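Local coordinates for protein exported gluconolactonase (PDB 3DR2) that hydrolyses gluconolactone as a calcium-containing six-bladed beta-propeller of the SMP-30 family, important in secondary pathways of glucose metabolism, at residues A[139-151]-A[165-177]. Residues are numbered along the deposited sequence; the frame is centred on the assembly and turned at random.
Sequences ARDGAIWFTDPPF and ELAHHSVYRLPPD
R173 lies across W145 where strands 144-147 and 169-174 pair antiparallel as the two middle strands of one four-stranded propeller blade. Its CB sits 4.0 Å from the centroid of the W145 six-membered ring, a CH-pi contact over the face, and CD reaches the rim at CZ2. Arginine suits this place because its long aliphatic stem covers one face of the indole while its polar end travels on: with CG opposite the backbone N (chi1 173°) and the chain extended to NE, the guanidinium reaches D141. There NH1 forms a salt bridge 2.8 Å long to OD2 of D141, which lies in the guanidinium plane; NH2 turns to Q182 on the neighbouring strand 182-187. Aspartate can spend its other oxygen, OD1, on the backbone N of A143, an Asx turn.

On the opposite face of the sheet, F146 and Y172 have ring planes 25° apart, slid so that the rings barely overlap, and CB of Y172 packs over the phenyl face. The backbones of this pair exchange two hydrogen bonds. CB of D148 meets the Y172 ring edge, 3.7 Å from CE1, and tyrosine adds a hydroxyl that reaches a water donating to D148 OD1. D148 OD2 accepts a hydrogen bond from the backbone N of S132. Farther along, CD of P150, an apolar C-H donor, stands over the centre of one imidazole face of H169, a CH-pi contact 3.4 Å from the ring centroid; H169 ND1 bonds the backbone N of H189.

T147 OG1 hydrogen-bonds to the backbone O of N191, a residue of the calcium site. At the other end, one water accepts from W145 NE1 and R173 NE and donates to D141 OD1, 2.9 Å away.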
loop_
_atom_site.group_PDB
_atom_site.type_symbol
_atom_site.label_atom_id
_atom_site.label_comp_id
_atom_site.label_asym_id
_atom_site.label_seq_id
_atom_site.Cartn_x
_atom_site.Cartn_y
_atom_site.Cartn_z
ATOM N N ALA A 139 11.163 28.145 -0.973
ATOM C CA ALA A 139 11.195 29.497 -1.520
ATOM C C ALA A 139 12.602 29.859 -1.980
ATOM O O ALA A 139 13.571 29.173 -1.651
ATOM C CB ALA A 139 10.708 30.499 -0.475
ATOM N N ARG A 140 12.712 30.937 -2.748
ATOM C CA ARG A 140 14.009 31.369 -3.245
ATOM C C ARG A 140 15.014 31.662 -2.134
ATOM O O ARG A 140 16.221 31.567 -2.352
ATOM C CB ARG A 140 13.852 32.599 -4.142
ATOM C CG ARG A 140 13.456 32.270 -5.570
ATOM C CD ARG A 140 13.672 33.467 -6.487
ATOM N NE ARG A 140 12.616 34.463 -6.351
ATOM C CZ ARG A 140 11.466 34.416 -7.014
ATOM N NH1 ARG A 140 11.230 33.422 -7.863
ATOM N NH2 ARG A 140 10.553 35.359 -6.830
ATOM N N ASP A 141 14.527 32.010 -0.947
ATOM C CA ASP A 141 15.426 32.310 0.159
ATOM C C ASP A 141 15.786 31.075 0.987
ATOM O O ASP A 141 16.407 31.178 2.048
ATOM C CB ASP A 141 14.827 33.414 1.043
ATOM C CG ASP A 141 13.596 32.966 1.812
ATOM O OD1 ASP A 141 12.966 31.961 1.426
ATOM O OD2 ASP A 141 13.249 33.640 2.808
ATOM N N GLY A 142 15.393 29.902 0.499
ATOM C CA GLY A 142 15.715 28.671 1.199
ATOM C C GLY A 142 14.726 28.197 2.246
ATOM O O GLY A 142 14.873 27.097 2.781
ATOM N N ALA A 143 13.728 29.017 2.553
ATOM C CA ALA A 143 12.723 28.647 3.543
ATOM C C ALA A 143 11.831 27.544 2.984
ATOM O O ALA A 143 11.501 27.551 1.802
ATOM C CB ALA A 143 11.876 29.859 3.908
ATOM N N ILE A 144 11.457 26.592 3.833
ATOM C CA ILE A 144 10.579 25.503 3.416
ATOM C C ILE A 144 9.170 25.832 3.902
ATOM O O ILE A 144 8.957 26.040 5.097
ATOM C CB ILE A 144 11.012 24.154 4.039
ATOM C CG1 ILE A 144 12.386 23.754 3.510
ATOM C CG2 ILE A 144 9.983 23.064 3.723
ATOM C CD1 ILE A 144 12.982 22.574 4.223
ATOM N N TRP A 145 8.220 25.891 2.972
ATOM C CA TRP A 145 6.827 26.178 3.302
ATOM C C TRP A 145 6.037 24.887 3.150
ATOM O O TRP A 145 6.247 24.147 2.194
ATOM C CB TRP A 145 6.238 27.213 2.343
ATOM C CG TRP A 145 6.796 28.594 2.471
ATOM C CD1 TRP A 145 8.066 29.005 2.182
ATOM C CD2 TRP A 145 6.081 29.760 2.888
ATOM N NE1 TRP A 145 8.185 30.364 2.392
ATOM C CE2 TRP A 145 6.981 30.849 2.827
ATOM C CE3 TRP A 145 4.766 29.991 3.310
ATOM C CZ2 TRP A 145 6.602 32.150 3.171
ATOM C CZ3 TRP A 145 4.390 31.286 3.651
ATOM C CH2 TRP A 145 5.309 32.348 3.579
ATOM N N PHE A 146 5.122 24.618 4.070
ATOM C CA PHE A 146 4.344 23.389 3.962
ATOM C C PHE A 146 2.960 23.488 4.582
ATOM O O PHE A 146 2.682 24.390 5.369
ATOM C CB PHE A 146 5.129 22.228 4.582
ATOM C CG PHE A 146 5.316 22.329 6.079
ATOM C CD1 PHE A 146 4.399 21.744 6.947
ATOM C CD2 PHE A 146 6.439 22.955 6.614
ATOM C CE1 PHE A 146 4.597 21.772 8.329
ATOM C CE2 PHE A 146 6.650 22.992 7.994
ATOM C CZ PHE A 146 5.727 22.396 8.854
ATOM N N THR A 147 2.089 22.558 4.196
ATOM C CA THR A 147 0.723 22.502 4.699
ATOM C C THR A 147 0.620 21.393 5.742
ATOM O O THR A 147 1.277 20.352 5.630
ATOM C CB THR A 147 -0.268 22.197 3.568
ATOM O OG1 THR A 147 0.128 20.986 2.902
ATOM C CG2 THR A 147 -0.296 23.340 2.571
ATOM N N ASP A 148 -0.220 21.608 6.747
ATOM C CA ASP A 148 -0.362 20.629 7.809
ATOM C C ASP A 148 -1.790 20.159 8.110
ATOM O O ASP A 148 -2.305 20.374 9.203
ATOM C CB ASP A 148 0.273 21.178 9.093
ATOM C CG ASP A 148 0.479 20.109 10.143
ATOM O OD1 ASP A 148 0.321 20.405 11.347
ATOM O OD2 ASP A 148 0.805 18.967 9.768
ATOM N N PRO A 149 -2.451 19.513 7.139
ATOM C CA PRO A 149 -3.811 19.030 7.375
ATOM C C PRO A 149 -3.691 17.751 8.210
ATOM O O PRO A 149 -2.591 17.220 8.372
ATOM C CB PRO A 149 -4.323 18.764 5.965
ATOM C CG PRO A 149 -3.095 18.221 5.298
ATOM C CD PRO A 149 -1.997 19.165 5.780
ATOM N N PRO A 150 -4.806 17.243 8.756
ATOM C CA PRO A 150 -4.777 16.024 9.574
ATOM C C PRO A 150 -5.027 14.710 8.831
ATOM O O PRO A 150 -5.333 13.698 9.460
ATOM C CB PRO A 150 -5.868 16.293 10.598
ATOM C CG PRO A 150 -6.904 16.945 9.747
ATOM C CD PRO A 150 -6.103 17.930 8.903
ATOM N N PHE A 151 -4.893 14.711 7.510
ATOM C CA PHE A 151 -5.140 13.491 6.743
ATOM C C PHE A 151 -4.363 12.280 7.253
ATOM O O PHE A 151 -4.905 11.172 7.322
ATOM C CB PHE A 151 -4.833 13.728 5.262
ATOM C CG PHE A 151 -5.808 14.651 4.585
ATOM C CD1 PHE A 151 -7.158 14.316 4.504
ATOM C CD2 PHE A 151 -5.384 15.856 4.035
ATOM C CE1 PHE A 151 -8.068 15.172 3.886
ATOM C CE2 PHE A 151 -6.287 16.717 3.416
ATOM C CZ PHE A 151 -7.631 16.374 3.342
ATOM N N GLU A 165 -2.701 17.223 18.197
ATOM C CA GLU A 165 -2.270 17.965 19.380
ATOM C C GLU A 165 -2.446 19.458 19.126
ATOM O O GLU A 165 -2.481 20.260 20.061
ATOM C CB GLU A 165 -0.801 17.668 19.695
ATOM C CG GLU A 165 -0.508 16.211 19.999
ATOM C CD GLU A 165 0.924 15.981 20.465
ATOM O OE1 GLU A 165 1.330 14.807 20.571
ATOM O OE2 GLU A 165 1.642 16.969 20.731
ATOM N N LEU A 166 -2.548 19.828 17.852
ATOM C CA LEU A 166 -2.734 21.220 17.468
ATOM C C LEU A 166 -4.204 21.449 17.134
ATOM O O LEU A 166 -4.868 20.558 16.603
ATOM C CB LEU A 166 -1.864 21.554 16.252
ATOM C CG LEU A 166 -0.355 21.332 16.415
ATOM C CD1 LEU A 166 0.368 21.694 15.127
ATOM C CD2 LEU A 166 0.168 22.169 17.568
ATOM N N ALA A 167 -4.710 22.639 17.450
ATOM C CA ALA A 167 -6.105 22.974 17.186
ATOM C C ALA A 167 -6.235 23.806 15.916
ATOM O O ALA A 167 -7.126 24.650 15.794
ATOM C CB ALA A 167 -6.689 23.738 18.372
ATOM N N HIS A 168 -5.341 23.563 14.970
ATOM C CA HIS A 168 -5.356 24.293 13.717
ATOM C C HIS A 168 -4.599 23.534 12.635
ATOM O O HIS A 168 -3.681 22.763 12.934
ATOM C CB HIS A 168 -4.733 25.683 13.922
ATOM C CG HIS A 168 -3.424 25.663 14.655
ATOM N ND1 HIS A 168 -2.213 25.498 14.016
ATOM C CD2 HIS A 168 -3.141 25.761 15.975
ATOM C CE1 HIS A 168 -1.241 25.495 14.912
ATOM N NE2 HIS A 168 -1.778 25.652 16.109
ATOM N N HIS A 169 -5.015 23.737 11.386
ATOM C CA HIS A 169 -4.372 23.124 10.217
ATOM C C HIS A 169 -3.707 24.335 9.586
ATOM O O HIS A 169 -4.379 25.149 8.961
ATOM C CB HIS A 169 -5.405 22.579 9.230
ATOM C CG HIS A 169 -6.381 21.620 9.829
ATOM N ND1 HIS A 169 -7.506 21.198 9.156
ATOM C CD2 HIS A 169 -6.406 21.000 11.033
ATOM C CE1 HIS A 169 -8.186 20.360 9.919
ATOM N NE2 HIS A 169 -7.540 20.223 11.063
ATOM N N SER A 170 -2.393 24.451 9.720
ATOM C CA SER A 170 -1.725 25.634 9.208
ATOM C C SER A 170 -0.761 25.456 8.053
ATOM O O SER A 170 -0.389 24.342 7.691
ATOM C CB SER A 170 -0.971 26.312 10.354
ATOM O OG SER A 170 -1.816 26.502 11.474
ATOM N N VAL A 171 -0.390 26.593 7.473
ATOM C CA VAL A 171 0.603 26.661 6.414
ATOM C C VAL A 171 1.754 27.236 7.227
ATOM O O VAL A 171 1.584 28.254 7.897
ATOM C CB VAL A 171 0.230 27.668 5.304
ATOM C CG1 VAL A 171 1.424 27.877 4.380
ATOM C CG2 VAL A 171 -0.955 27.156 4.500
ATOM N N TYR A 172 2.903 26.574 7.201
ATOM C CA TYR A 172 4.054 27.041 7.964
ATOM C C TYR A 172 5.236 27.410 7.089
ATOM O O TYR A 172 5.337 26.978 5.939
ATOM C CB TYR A 172 4.540 25.966 8.940
ATOM C CG TYR A 172 3.559 25.546 10.004
ATOM C CD1 TYR A 172 2.638 24.529 9.771
ATOM C CD2 TYR A 172 3.584 26.135 11.267
ATOM C CE1 TYR A 172 1.773 24.101 10.768
ATOM C CE2 TYR A 172 2.727 25.720 12.269
ATOM C CZ TYR A 172 1.823 24.702 12.017
ATOM O OH TYR A 172 0.969 24.296 13.009
ATOM N N ARG A 173 6.134 28.210 7.657
ATOM C CA ARG A 173 7.357 28.617 6.979
ATOM C C ARG A 173 8.529 28.260 7.882
ATOM O O ARG A 173 8.589 28.696 9.034
ATOM C CB ARG A 173 7.378 30.123 6.702
ATOM C CG ARG A 173 8.713 30.605 6.140
ATOM C CD ARG A 173 8.678 32.080 5.769
ATOM N NE ARG A 173 9.951 32.533 5.207
ATOM C CZ ARG A 173 11.005 32.901 5.931
ATOM N NH1 ARG A 173 12.121 33.295 5.332
ATOM N NH2 ARG A 173 10.942 32.890 7.253
ATOM N N LEU A 174 9.456 27.461 7.362
ATOM C CA LEU A 174 10.626 27.056 8.130
ATOM C C LEU A 174 11.817 27.830 7.576
ATOM O O LEU A 174 12.274 27.572 6.466
ATOM C CB LEU A 174 10.871 25.546 7.990
ATOM C CG LEU A 174 11.702 24.854 9.081
ATOM C CD1 LEU A 174 12.040 23.440 8.629
ATOM C CD2 LEU A 174 12.971 25.620 9.361
ATOM N N PRO A 175 12.329 28.799 8.350
ATOM C CA PRO A 175 13.472 29.624 7.947
ATOM C C PRO A 175 14.736 28.804 7.716
ATOM O O PRO A 175 14.964 27.797 8.391
ATOM C CB PRO A 175 13.636 30.590 9.121
ATOM C CG PRO A 175 12.261 30.680 9.696
ATOM C CD PRO A 175 11.812 29.234 9.655
ATOM N N PRO A 176 15.576 29.232 6.761
ATOM C CA PRO A 176 16.830 28.544 6.436
ATOM C C PRO A 176 17.905 28.842 7.481
ATOM O O PRO A 176 18.644 27.953 7.898
ATOM C CB PRO A 176 17.175 29.106 5.068
ATOM C CG PRO A 176 16.700 30.523 5.182
ATOM C CD PRO A 176 15.358 30.378 5.860
ATOM N N ASP A 177 17.992 30.104 7.889
ATOM C CA ASP A 177 18.954 30.525 8.908
ATOM C C ASP A 177 18.556 29.774 10.171
ATOM O O ASP A 177 18.471 28.548 10.186
ATOM C CB ASP A 177 18.832 32.033 9.167
ATOM C CG ASP A 177 19.317 32.870 8.002
ATOM O OD1 ASP A 177 18.983 34.074 7.954
ATOM O OD2 ASP A 177 20.041 32.328 7.138
HETATM O O HOH W 1 10.335 32.409 2.450
HETATM O O HOH W 2 -1.017 22.765 11.850
#